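Local atomic coordinates of Mannose/sialic acid-binding lectin (Polygonatum cyrtonema, PDB entry 3A0C), a protein that probably binds mannose and sialic acid as a bulb-type lectin of the beta-prism II fold, and is described as anti-HIV. Residues G19-L24 and L34-K39; S9-H14 and G52-L57; L4-S9 and D83-V88; H58-L63 and K77-E82. All coordinates share one frame; numbering follows the deposited sequence.

In the fold
All four contacts lie in one beta-prism II domain of the bulb-type lectin family. Interaction 1 is an outer hairpin end with a buried leucine pair, where a backbone bond and a pair of serine hydroxyls extend the strand pairing. Interactions 2 and 3 are closer to the centre of the chain and share Ser9. Each pairs an early, short strand with a later one, and their leucines face the interior. Interaction 1 touches interaction 3 through Leu24 and Leu87, although their centres are about 21 Å apart. Interaction 4 joins two loops without regular strand structure and relies on polar bonds. It abuts interaction 3, and both touch the second subunit.

Interaction 1: residues G19-L24 and L34-K39; sequences GPSYRL and LYDSGK
Ser21 and Ser37 meet through their hydroxyls, with OG of Ser21 2.7 Å from OG of Ser37. Either could be the donor. The same Ser21 OG has a weak, unsettled contact with Asp36 OD1. The backbone bond from Ser37 N to Ser21 O, 3.0 Å long, lies in the carbonyl plane and closes the end of the strand pairing. Further along, Arg23 and Tyr35 form an antiparallel hydrogen-bonded pair. Tyr35 N reaches Arg23 O at 2.8 Å, and Arg23 N returns the bond to Tyr35 O.

Tyr22 and Asp36 lie side by side. CG of Asp36 is anti to its backbone N (chi1 -176°), which brings it to the Tyr22 ring. OD1 of Asp36 sits at the ring edge, 3.5 Å from CE2 of Tyr22, with the carboxylate turned 83° from the ring. Gly38 N lies over one face of the Arg23 guanidinium. At the inner end, Leu24 CD1 packs on Leu34 CB.

The contact lies in the beta hairpin of strands 22-26 and 32-36, within a four-stranded sheet of the beta-prism II fold. A type I' turn from Asp36 to Lys39 leads into strand 39-43. Arg93 forms a salt bridge with Asp36 OD2, which would tend to keep the carboxylate ionised.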
loop_
_atom_site.group_PDB
_atom_site.type_symbol
_atom_site.label_atom_id
_atom_site.label_comp_id
_atom_site.label_asym_id
_atom_site.label_seq_id
_atom_site.Cartn_x
_atom_site.Cartn_y
_atom_site.Cartn_z
ATOM N N GLY A 19 -5.028 6.708 9.215
ATOM C CA GLY A 19 -5.877 7.803 9.643
ATOM C C GLY A 19 -7.043 7.999 8.691
ATOM O O GLY A 19 -6.979 7.570 7.529
ATOM N N PRO A 20 -8.118 8.678 9.133
ATOM C CA PRO A 20 -8.305 9.270 10.462
ATOM C C PRO A 20 -8.506 8.331 11.662
ATOM O O PRO A 20 -7.959 8.587 12.739
ATOM C CB PRO A 20 -9.496 10.197 10.247
ATOM C CG PRO A 20 -10.283 9.496 9.184
ATOM C CD PRO A 20 -9.203 9.091 8.224
ATOM N N SER A 21 -9.277 7.254 11.493
ATOM C CA SER A 21 -9.539 6.319 12.595
ATOM C C SER A 21 -9.909 4.922 12.085
ATOM O O SER A 21 -10.898 4.323 12.523
ATOM C CB SER A 21 -10.671 6.871 13.461
ATOM O OG SER A 21 -11.781 7.234 12.652
ATOM N N TYR A 22 -9.088 4.406 11.175
ATOM C CA TYR A 22 -9.329 3.106 10.556
ATOM C C TYR A 22 -8.395 1.987 11.022
ATOM O O TYR A 22 -7.189 2.185 11.163
ATOM C CB TYR A 22 -9.248 3.267 9.029
ATOM C CG TYR A 22 -10.104 4.402 8.490
ATOM C CD1 TYR A 22 -9.770 5.045 7.296
ATOM C CD2 TYR A 22 -11.239 4.835 9.176
ATOM C CE1 TYR A 22 -10.537 6.093 6.802
ATOM C CE2 TYR A 22 -12.022 5.874 8.686
ATOM C CZ TYR A 22 -11.662 6.499 7.501
ATOM O OH TYR A 22 -12.434 7.522 7.008
ATOM N N ARG A 23 -8.979 0.811 11.251
ATOM C CA ARG A 23 -8.243 -0.373 11.681
ATOM C C ARG A 23 -8.842 -1.628 11.043
ATOM O O ARG A 23 -10.010 -1.944 11.240
ATOM C CB ARG A 23 -8.304 -0.548 13.200
ATOM C CG ARG A 23 -8.505 0.722 13.987
ATOM C CD ARG A 23 -9.674 0.548 14.963
ATOM N NE ARG A 23 -9.601 1.472 16.096
ATOM C CZ ARG A 23 -10.437 1.455 17.129
ATOM N NH1 ARG A 23 -11.421 0.567 17.173
ATOM N NH2 ARG A 23 -10.273 2.310 18.126
ATOM N N LEU A 24 -8.022 -2.340 10.286
ATOM C CA LEU A 24 -8.437 -3.561 9.624
ATOM C C LEU A 24 -7.805 -4.680 10.438
ATOM O O LEU A 24 -6.591 -4.874 10.386
ATOM C CB LEU A 24 -7.897 -3.581 8.199
ATOM C CG LEU A 24 -8.309 -4.765 7.340
ATOM C CD1 LEU A 24 -9.825 -4.806 7.185
ATOM C CD2 LEU A 24 -7.634 -4.641 6.001
ATOM N N LEU A 34 -13.307 -4.431 9.262
ATOM C CA LEU A 34 -12.780 -3.072 9.165
ATOM C C LEU A 34 -13.501 -2.175 10.161
ATOM O O LEU A 34 -14.720 -2.068 10.118
ATOM C CB LEU A 34 -12.993 -2.536 7.745
ATOM C CG LEU A 34 -12.685 -1.067 7.472
ATOM C CD1 LEU A 34 -11.256 -0.735 7.846
ATOM C CD2 LEU A 34 -12.916 -0.796 6.005
ATOM N N TYR A 35 -12.753 -1.536 11.058
ATOM C CA TYR A 35 -13.349 -0.649 12.049
ATOM C C TYR A 35 -13.121 0.818 11.759
ATOM O O TYR A 35 -12.045 1.211 11.311
ATOM C CB TYR A 35 -12.799 -0.953 13.434
ATOM C CG TYR A 35 -13.352 -2.227 14.009
ATOM C CD1 TYR A 35 -14.641 -2.275 14.523
ATOM C CD2 TYR A 35 -12.597 -3.395 14.010
ATOM C CE1 TYR A 35 -15.177 -3.462 15.030
ATOM C CE2 TYR A 35 -13.117 -4.589 14.511
ATOM C CZ TYR A 35 -14.415 -4.612 15.017
ATOM O OH TYR A 35 -14.968 -5.783 15.472
ATOM N N ASP A 36 -14.145 1.625 12.020
ATOM C CA ASP A 36 -14.074 3.068 11.827
ATOM C C ASP A 36 -14.468 3.666 13.167
ATOM O O ASP A 36 -15.648 3.739 13.490
ATOM C CB ASP A 36 -15.061 3.524 10.751
ATOM C CG ASP A 36 -14.958 5.017 10.458
ATOM O OD1 ASP A 36 -14.358 5.750 11.280
ATOM O OD2 ASP A 36 -15.487 5.454 9.414
ATOM N N SER A 37 -13.473 4.080 13.943
ATOM C CA SER A 37 -13.700 4.648 15.274
ATOM C C SER A 37 -14.483 3.716 16.202
ATOM O O SER A 37 -15.280 4.181 17.022
ATOM C CB SER A 37 -14.442 5.981 15.173
ATOM O OG SER A 37 -13.613 6.989 14.632
ATOM N N GLY A 38 -14.271 2.411 16.070
ATOM C CA GLY A 38 -14.982 1.479 16.920
ATOM C C GLY A 38 -16.226 0.923 16.276
ATOM O O GLY A 38 -16.859 0.037 16.821
ATOM N N LYS A 39 -16.573 1.438 15.107
ATOM C CA LYS A 39 -17.759 0.987 14.387
ATOM C C LYS A 39 -17.377 0.065 13.236
ATOM O O LYS A 39 -16.580 0.440 12.372
ATOM C CB LYS A 39 -18.529 2.203 13.831
ATOM C CG LYS A 39 -19.248 1.955 12.486
ATOM C CD LYS A 39 -19.615 3.266 11.783
ATOM C CE LYS A 39 -20.008 3.052 10.315
ATOM N NZ LYS A 39 -21.233 2.208 10.137
#

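Interaction 2: residues S9-H14 and G52-L57; sequences SLFTGH and GCRLTL
Arg54 lies against Ser9 and Phe11, and its side chain can be followed outward from the strand. Arg54 CB is 3.4 Å from Ser9 OG and also touches CD2 of Phe11. CG sits between the backbone N and the carbonyl carbon (chi1 64°) and stays near the same serine hydroxyl. Arg54 CD meets Phe11 CE2 at 3.7 Å. The chain is extended from CG to NE and runs beside the Phe11 side chain. The guanidinium is turned 56° from the ring. At the tip, Arg54 NH1 gives a hydrogen bond to Thr56 OG1 at 2.6 Å, almost in the guanidinium plane, short but bent. NH2 has a weak bond to Asn70. Ser9 OG stands over the centre of the Phe11 ring and bonds weakly to Leu55 O.

The backbones pair antiparallel. Leu10 N binds Leu55 O at 2.8 Å, and Leu55 N binds Leu10 O at 3.0 Å. Farther along, Thr12 OG1 donates to a lone pair of Cys53 O at 2.7 Å, adding a side-chain link after the Leu10-Leu55 pair. Cys53 is also tied to Cys30 by a disulfide.

Leu10 and Leu55 point the same way on the other side of the sheet. Both touch Phe32 of strand 32-36. Strand 9-10 is the outer strand of a four-stranded sheet, and strand 54-57 lies between it and strand 63-66.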
loop_
_atom_site.group_PDB
_atom_site.type_symbol
_atom_site.label_atom_id
_atom_site.label_comp_id
_atom_site.label_asym_id
_atom_site.label_seq_id
_atom_site.Cartn_x
_atom_site.Cartn_y
_atom_site.Cartn_z
ATOM N N SER A 9 1.248 -12.333 5.863
ATOM C CA SER A 9 -0.021 -12.642 6.486
ATOM C C SER A 9 -0.307 -11.799 7.715
ATOM O O SER A 9 0.593 -11.253 8.338
ATOM C CB SER A 9 -0.051 -14.127 6.859
ATOM O OG SER A 9 -1.058 -14.401 7.816
ATOM N N LEU A 10 -1.587 -11.670 8.028
ATOM C CA LEU A 10 -2.047 -10.950 9.210
ATOM C C LEU A 10 -2.587 -12.032 10.158
ATOM O O LEU A 10 -3.726 -12.476 10.016
ATOM C CB LEU A 10 -3.181 -9.992 8.859
ATOM C CG LEU A 10 -2.864 -8.606 8.341
ATOM C CD1 LEU A 10 -4.175 -7.832 8.271
ATOM C CD2 LEU A 10 -1.907 -7.898 9.279
ATOM N N PHE A 11 -1.771 -12.470 11.102
ATOM C CA PHE A 11 -2.204 -13.501 12.025
ATOM C C PHE A 11 -3.253 -12.991 13.001
ATOM O O PHE A 11 -3.599 -11.799 12.994
ATOM C CB PHE A 11 -0.996 -14.070 12.756
ATOM C CG PHE A 11 0.026 -14.675 11.835
ATOM C CD1 PHE A 11 1.066 -13.906 11.319
ATOM C CD2 PHE A 11 -0.087 -16.006 11.436
ATOM C CE1 PHE A 11 1.980 -14.455 10.415
ATOM C CE2 PHE A 11 0.816 -16.567 10.534
ATOM C CZ PHE A 11 1.851 -15.793 10.022
ATOM N N THR A 12 -3.775 -13.899 13.824
ATOM C CA THR A 12 -4.813 -13.547 14.786
ATOM C C THR A 12 -4.418 -12.343 15.622
ATOM O O THR A 12 -3.314 -12.270 16.136
ATOM C CB THR A 12 -5.140 -14.739 15.720
ATOM O OG1 THR A 12 -5.632 -15.831 14.936
ATOM C CG2 THR A 12 -6.199 -14.350 16.732
ATOM N N GLY A 13 -5.328 -11.391 15.739
ATOM C CA GLY A 13 -5.048 -10.208 16.523
ATOM C C GLY A 13 -4.340 -9.103 15.772
ATOM O O GLY A 13 -4.396 -7.953 16.209
ATOM N N HIS A 14 -3.690 -9.418 14.654
ATOM C CA HIS A 14 -2.968 -8.388 13.896
ATOM C C HIS A 14 -3.881 -7.483 13.064
ATOM O O HIS A 14 -4.984 -7.878 12.686
ATOM C CB HIS A 14 -1.917 -9.018 12.979
ATOM C CG HIS A 14 -0.830 -9.736 13.710
ATOM N ND1 HIS A 14 0.338 -10.131 13.096
ATOM C CD2 HIS A 14 -0.760 -10.192 14.982
ATOM C CE1 HIS A 14 1.076 -10.807 13.957
ATOM N NE2 HIS A 14 0.431 -10.859 15.109
ATOM N N GLY A 52 -7.642 -19.584 15.471
ATOM C CA GLY A 52 -6.294 -19.291 15.041
ATOM C C GLY A 52 -6.195 -18.906 13.579
ATOM O O GLY A 52 -5.265 -19.313 12.897
ATOM N N CYS A 53 -7.149 -18.126 13.092
ATOM C CA CYS A 53 -7.125 -17.689 11.696
ATOM C C CYS A 53 -6.028 -16.662 11.378
ATOM O O CYS A 53 -5.525 -15.959 12.263
ATOM C CB CYS A 53 -8.473 -17.083 11.290
ATOM S SG CYS A 53 -9.779 -18.290 10.913
ATOM N N ARG A 54 -5.669 -16.608 10.097
ATOM C CA ARG A 54 -4.679 -15.675 9.577
ATOM C C ARG A 54 -5.174 -15.266 8.197
ATOM O O ARG A 54 -5.847 -16.034 7.526
ATOM C CB ARG A 54 -3.302 -16.327 9.455
ATOM C CG ARG A 54 -3.228 -17.475 8.473
ATOM C CD ARG A 54 -1.834 -18.086 8.448
ATOM N NE ARG A 54 -1.843 -19.475 7.989
ATOM C CZ ARG A 54 -1.882 -19.848 6.716
ATOM N NH1 ARG A 54 -1.911 -18.939 5.748
ATOM N NH2 ARG A 54 -1.892 -21.134 6.415
ATOM N N LEU A 55 -4.872 -14.043 7.793
ATOM C CA LEU A 55 -5.280 -13.561 6.482
ATOM C C LEU A 55 -4.022 -13.519 5.637
ATOM O O LEU A 55 -3.119 -12.738 5.900
ATOM C CB LEU A 55 -5.884 -12.156 6.583
ATOM C CG LEU A 55 -6.272 -11.552 5.227
ATOM C CD1 LEU A 55 -7.696 -11.944 4.849
ATOM C CD2 LEU A 55 -6.127 -10.047 5.297
ATOM N N THR A 56 -3.958 -14.362 4.621
ATOM C CA THR A 56 -2.789 -14.417 3.777
ATOM C C THR A 56 -3.075 -13.857 2.394
ATOM O O THR A 56 -4.106 -14.170 1.796
ATOM C CB THR A 56 -2.298 -15.876 3.616
ATOM O OG1 THR A 56 -2.105 -16.467 4.904
ATOM C CG2 THR A 56 -0.999 -15.920 2.861
ATOM N N LEU A 57 -2.178 -12.998 1.906
ATOM C CA LEU A 57 -2.290 -12.473 0.547
ATOM C C LEU A 57 -1.197 -13.208 -0.263
ATOM O O LEU A 57 -0.013 -12.962 -0.082
ATOM C CB LEU A 57 -2.053 -10.955 0.498
ATOM C CG LEU A 57 -2.012 -10.349 -0.920
ATOM C CD1 LEU A 57 -3.320 -10.615 -1.620
ATOM C CD2 LEU A 57 -1.750 -8.860 -0.867
#

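Interaction 3: residues L4-S9 and D83-V88; sequences LSSPNS and DHYVLV
Ser6 turns its OG anti to its own carbonyl carbon (chi1 -48°), and this places the hydroxyl at the backbone of Tyr85. In this beta-prism II domain the contact pairs strand 3-5 with strand 86-89, at one side of a three-stranded antiparallel sheet. Tyr85 N donates to Ser6 OG at 2.7 Å, and Ser6 N donates to Tyr85 O at 2.8 Å. The serine thus uses both its hydroxyl and its backbone N-H on one residue. Its OG also has a hydrogen bond with His58 O, which links it to the loop 58-63.

Leu4 and Leu87 form the hydrogen-bonded pair. Leu87 N reaches Leu4 O at 2.7 Å, and Leu4 N reaches Leu87 O at 2.9 Å. Ser5 and Val86 follow as a non-hydrogen-bonded pair, with side chains on the opposite face of the sheet from the leucines. On that face, Ser5 packs on Gln90 of the second subunit, and Val86 on Tyr98 of the same neighbouring subunit. The Tyr85 hydroxyl is bound to Lys81 O. On the leucine face, Leu87 also touches Leu55 of strand 54-57. There the two side chains of the pair slant across each other, with Leu4 CD2 4.0 Å from Leu87 CD1.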
loop_
_atom_site.group_PDB
_atom_site.type_symbol
_atom_site.label_atom_id
_atom_site.label_comp_id
_atom_site.label_asym_id
_atom_site.label_seq_id
_atom_site.Cartn_x
_atom_site.Cartn_y
_atom_site.Cartn_z
ATOM N N LEU A 4 -0.162 -4.766 3.527
ATOM C CA LEU A 4 0.230 -6.161 3.711
ATOM C C LEU A 4 0.603 -6.652 2.316
ATOM O O LEU A 4 -0.250 -6.736 1.439
ATOM C CB LEU A 4 -0.936 -7.008 4.237
ATOM C CG LEU A 4 -0.618 -8.505 4.388
ATOM C CD1 LEU A 4 0.153 -8.703 5.677
ATOM C CD2 LEU A 4 -1.897 -9.353 4.400
ATOM N N SER A 5 1.868 -6.977 2.101
ATOM C CA SER A 5 2.287 -7.421 0.782
ATOM C C SER A 5 2.566 -8.913 0.647
ATOM O O SER A 5 3.007 -9.559 1.586
ATOM C CB SER A 5 3.504 -6.615 0.327
ATOM O OG SER A 5 4.581 -6.780 1.224
ATOM N N SER A 6 2.295 -9.439 -0.544
ATOM C CA SER A 6 2.500 -10.845 -0.864
ATOM C C SER A 6 3.896 -11.323 -0.471
ATOM O O SER A 6 4.875 -10.661 -0.773
ATOM C CB SER A 6 2.334 -11.047 -2.373
ATOM O OG SER A 6 1.164 -10.412 -2.836
ATOM N N PRO A 7 4.010 -12.502 0.163
ATOM C CA PRO A 7 2.936 -13.427 0.550
ATOM C C PRO A 7 2.775 -13.383 2.058
ATOM O O PRO A 7 2.570 -14.405 2.701
ATOM C CB PRO A 7 3.462 -14.769 0.077
ATOM C CG PRO A 7 4.903 -14.661 0.471
ATOM C CD PRO A 7 5.293 -13.221 0.085
ATOM N N ASN A 8 2.894 -12.180 2.605
ATOM C CA ASN A 8 2.771 -11.966 4.030
ATOM C C ASN A 8 1.380 -12.291 4.546
ATOM O O ASN A 8 0.453 -12.493 3.772
ATOM C CB ASN A 8 3.139 -10.517 4.366
ATOM C CG ASN A 8 4.329 -10.427 5.310
ATOM O OD1 ASN A 8 5.323 -11.144 5.145
ATOM N ND2 ASN A 8 4.235 -9.547 6.309
ATOM N N SER A 9 1.248 -12.333 5.863
ATOM C CA SER A 9 -0.021 -12.642 6.486
ATOM C C SER A 9 -0.307 -11.799 7.715
ATOM O O SER A 9 0.593 -11.253 8.338
ATOM C CB SER A 9 -0.051 -14.127 6.859
ATOM O OG SER A 9 -1.058 -14.401 7.816
ATOM N N ASP A 83 3.018 -13.194 -9.210
ATOM C CA ASP A 83 3.983 -12.096 -9.143
ATOM C C ASP A 83 4.057 -11.674 -7.678
ATOM O O ASP A 83 4.390 -12.486 -6.811
ATOM C CB ASP A 83 3.488 -10.929 -10.025
ATOM C CG ASP A 83 4.561 -9.879 -10.300
ATOM O OD1 ASP A 83 5.058 -9.261 -9.339
ATOM O OD2 ASP A 83 4.903 -9.670 -11.485
ATOM N N HIS A 84 3.743 -10.407 -7.417
ATOM C CA HIS A 84 3.719 -9.844 -6.067
ATOM C C HIS A 84 2.604 -8.800 -6.024
ATOM O O HIS A 84 2.472 -8.001 -6.941
ATOM C CB HIS A 84 5.069 -9.210 -5.717
ATOM C CG HIS A 84 6.134 -10.210 -5.372
ATOM N ND1 HIS A 84 6.063 -11.026 -4.258
ATOM C CD2 HIS A 84 7.279 -10.546 -6.012
ATOM C CE1 HIS A 84 7.117 -11.821 -4.233
ATOM N NE2 HIS A 84 7.870 -11.551 -5.285
ATOM N N TYR A 85 1.794 -8.844 -4.966
ATOM C CA TYR A 85 0.665 -7.935 -4.781
ATOM C C TYR A 85 0.695 -7.301 -3.396
ATOM O O TYR A 85 1.547 -7.639 -2.557
ATOM C CB TYR A 85 -0.657 -8.688 -4.955
ATOM C CG TYR A 85 -0.844 -9.276 -6.328
ATOM C CD1 TYR A 85 -0.063 -10.353 -6.765
ATOM C CD2 TYR A 85 -1.776 -8.735 -7.211
ATOM C CE1 TYR A 85 -0.205 -10.877 -8.062
ATOM C CE2 TYR A 85 -1.934 -9.246 -8.510
ATOM C CZ TYR A 85 -1.142 -10.317 -8.929
ATOM O OH TYR A 85 -1.286 -10.820 -10.205
ATOM N N VAL A 86 -0.248 -6.396 -3.151
ATOM C CA VAL A 86 -0.305 -5.698 -1.877
ATOM C C VAL A 86 -1.762 -5.417 -1.489
ATOM O O VAL A 86 -2.603 -5.156 -2.348
ATOM C CB VAL A 86 0.510 -4.336 -1.950
ATOM C CG1 VAL A 86 -0.192 -3.336 -2.882
ATOM C CG2 VAL A 86 0.704 -3.748 -0.560
ATOM N N LEU A 87 -2.045 -5.489 -0.196
ATOM C CA LEU A 87 -3.370 -5.221 0.349
ATOM C C LEU A 87 -3.208 -3.884 1.075
ATOM O O LEU A 87 -2.415 -3.785 2.016
ATOM C CB LEU A 87 -3.741 -6.322 1.344
ATOM C CG LEU A 87 -5.132 -6.360 1.978
ATOM C CD1 LEU A 87 -5.202 -7.542 2.929
ATOM C CD2 LEU A 87 -5.411 -5.090 2.744
ATOM N N VAL A 88 -3.953 -2.865 0.653
ATOM C CA VAL A 88 -3.838 -1.539 1.256
ATOM C C VAL A 88 -5.104 -0.982 1.937
ATOM O O VAL A 88 -6.176 -0.904 1.326
ATOM C CB VAL A 88 -3.348 -0.489 0.167
ATOM C CG1 VAL A 88 -3.205 0.913 0.764
ATOM C CG2 VAL A 88 -2.036 -0.948 -0.428
#

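Interaction 4: residues H58-L63 and K77-E82; sequences HNNGNL and KTNGKE
Gly80 N donates to Asn60 O at 2.6 Å, in the carbonyl plane and nearly straight, with an angle of 167° at the hydrogen. Asn60 O also receives a CA-H contact from Asn79 CA at 3.2 Å. At the next carbonyl, Thr78 OG1 donates to Gly61 O at 2.8 Å from above the carbonyl plane. The Thr78 hydroxyl lies between the backbone N and the carbonyl carbon (chi1 58°), and it is also hydrogen-bonded to Thr76 OG1. The successive carbonyls of Asn60 and Gly61 are therefore held by residues 77-82.

Residues 58-61 form a type I beta turn, with a bond from Gly61 N to His58 O. Asn60 OD1 accepts a hydrogen bond from Asn62 N at 3.2 Å, from above the amide plane, an Asx turn. Gly61 lies close to Thr78, and at phi 94° a side chain would press on the preceding carbonyl oxygen.

In the beta-prism II domain these are the loop after strand 54-57 and the loop after strand 72-75. Outside the contact, Asn59 has a backbone bond with Asp83, and Thr78 packs on Val102 of the second subunit. The two loops have no strand pairing with each other. Their union rests on carbonyl oxygens held by a backbone N-H and a hydroxyl, which implies a contact set by hydrogen-bond direction more than by apolar packing.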
loop_
_atom_site.group_PDB
_atom_site.type_symbol
_atom_site.label_atom_id
_atom_site.label_comp_id
_atom_site.label_asym_id
_atom_site.label_seq_id
_atom_site.Cartn_x
_atom_site.Cartn_y
_atom_site.Cartn_z
ATOM N N HIS A 58 -1.602 -14.126 -1.132
ATOM C CA HIS A 58 -0.661 -14.897 -1.944
ATOM C C HIS A 58 -0.068 -14.077 -3.078
ATOM O O HIS A 58 -0.600 -13.028 -3.443
ATOM C CB HIS A 58 -1.363 -16.125 -2.526
ATOM C CG HIS A 58 -1.873 -17.068 -1.488
ATOM N ND1 HIS A 58 -1.031 -17.805 -0.684
ATOM C CD2 HIS A 58 -3.132 -17.357 -1.084
ATOM C CE1 HIS A 58 -1.752 -18.509 0.172
ATOM N NE2 HIS A 58 -3.030 -18.256 -0.048
ATOM N N ASN A 59 1.026 -14.570 -3.653
ATOM C CA ASN A 59 1.685 -13.863 -4.743
ATOM C C ASN A 59 0.887 -13.820 -6.028
ATOM O O ASN A 59 1.312 -13.181 -6.989
ATOM C CB ASN A 59 3.054 -14.469 -5.051
ATOM C CG ASN A 59 4.049 -14.272 -3.934
ATOM O OD1 ASN A 59 4.124 -13.209 -3.332
ATOM N ND2 ASN A 59 4.835 -15.300 -3.663
ATOM N N ASN A 60 -0.255 -14.507 -6.063
ATOM C CA ASN A 60 -1.086 -14.495 -7.263
ATOM C C ASN A 60 -2.285 -13.552 -7.134
ATOM O O ASN A 60 -3.125 -13.480 -8.024
ATOM C CB ASN A 60 -1.539 -15.915 -7.647
ATOM C CG ASN A 60 -2.453 -16.548 -6.623
ATOM O OD1 ASN A 60 -2.630 -16.036 -5.522
ATOM N ND2 ASN A 60 -3.036 -17.681 -6.981
ATOM N N GLY A 61 -2.344 -12.817 -6.026
ATOM C CA GLY A 61 -3.411 -11.853 -5.843
ATOM C C GLY A 61 -4.604 -12.362 -5.086
ATOM O O GLY A 61 -5.554 -11.620 -4.862
ATOM N N ASN A 62 -4.557 -13.619 -4.679
ATOM C CA ASN A 62 -5.669 -14.191 -3.946
ATOM C C ASN A 62 -5.511 -13.941 -2.454
ATOM O O ASN A 62 -4.483 -14.267 -1.870
ATOM C CB ASN A 62 -5.783 -15.701 -4.242
ATOM C CG ASN A 62 -7.086 -16.307 -3.727
ATOM O OD1 ASN A 62 -8.140 -15.683 -3.800
ATOM N ND2 ASN A 62 -7.017 -17.523 -3.221
ATOM N N LEU A 63 -6.536 -13.344 -1.847
ATOM C CA LEU A 63 -6.543 -13.049 -0.418
ATOM C C LEU A 63 -7.394 -14.132 0.265
ATOM O O LEU A 63 -8.599 -14.237 0.010
ATOM C CB LEU A 63 -7.142 -11.669 -0.192
ATOM C CG LEU A 63 -7.079 -11.149 1.234
ATOM C CD1 LEU A 63 -5.634 -10.985 1.684
ATOM C CD2 LEU A 63 -7.809 -9.835 1.270
ATOM N N LYS A 77 -10.788 -15.022 -4.038
ATOM C CA LYS A 77 -10.617 -15.843 -5.238
ATOM C C LYS A 77 -10.161 -15.023 -6.454
ATOM O O LYS A 77 -10.441 -15.362 -7.592
ATOM C CB LYS A 77 -11.914 -16.589 -5.545
ATOM C CG LYS A 77 -11.785 -17.612 -6.654
ATOM C CD LYS A 77 -12.967 -18.570 -6.664
ATOM C CE LYS A 77 -12.998 -19.385 -7.947
ATOM N NZ LYS A 77 -14.047 -20.439 -7.906
ATOM N N THR A 78 -9.435 -13.946 -6.188
ATOM C CA THR A 78 -8.939 -13.054 -7.230
ATOM C C THR A 78 -7.490 -13.392 -7.561
ATOM O O THR A 78 -6.623 -12.518 -7.600
ATOM C CB THR A 78 -9.000 -11.609 -6.758
ATOM O OG1 THR A 78 -8.228 -11.485 -5.562
ATOM C CG2 THR A 78 -10.440 -11.197 -6.480
ATOM N N ASN A 79 -7.224 -14.666 -7.799
ATOM C CA ASN A 79 -5.868 -15.076 -8.108
ATOM C C ASN A 79 -5.584 -15.088 -9.603
ATOM O O ASN A 79 -6.324 -15.683 -10.382
ATOM C CB ASN A 79 -5.596 -16.455 -7.525
ATOM C CG ASN A 79 -6.580 -17.479 -7.996
ATOM O OD1 ASN A 79 -7.778 -17.371 -7.733
ATOM N ND2 ASN A 79 -6.089 -18.486 -8.707
ATOM N N GLY A 80 -4.502 -14.426 -9.997
ATOM C CA GLY A 80 -4.137 -14.375 -11.392
ATOM C C GLY A 80 -2.651 -14.605 -11.550
ATOM O O GLY A 80 -2.102 -15.566 -10.998
ATOM N N LYS A 81 -1.993 -13.707 -12.283
ATOM C CA LYS A 81 -0.557 -13.802 -12.532
ATOM C C LYS A 81 0.292 -13.891 -11.282
ATOM O O LYS A 81 0.224 -13.035 -10.399
ATOM C CB LYS A 81 -0.078 -12.621 -13.381
ATOM C CG LYS A 81 1.435 -12.514 -13.469
ATOM C CD LYS A 81 1.898 -11.757 -14.694
ATOM C CE LYS A 81 3.335 -11.249 -14.500
ATOM N NZ LYS A 81 4.287 -12.271 -13.971
ATOM N N GLU A 82 1.095 -14.946 -11.232
ATOM C CA GLU A 82 2.005 -15.212 -10.129
ATOM C C GLU A 82 3.096 -14.143 -10.138
ATOM O O GLU A 82 3.987 -14.179 -10.973
ATOM C CB GLU A 82 2.610 -16.602 -10.326
ATOM C CG GLU A 82 3.629 -17.015 -9.307
ATOM C CD GLU A 82 3.071 -17.044 -7.917
ATOM O OE1 GLU A 82 2.021 -17.680 -7.698
ATOM O OE2 GLU A 82 3.699 -16.431 -7.038
#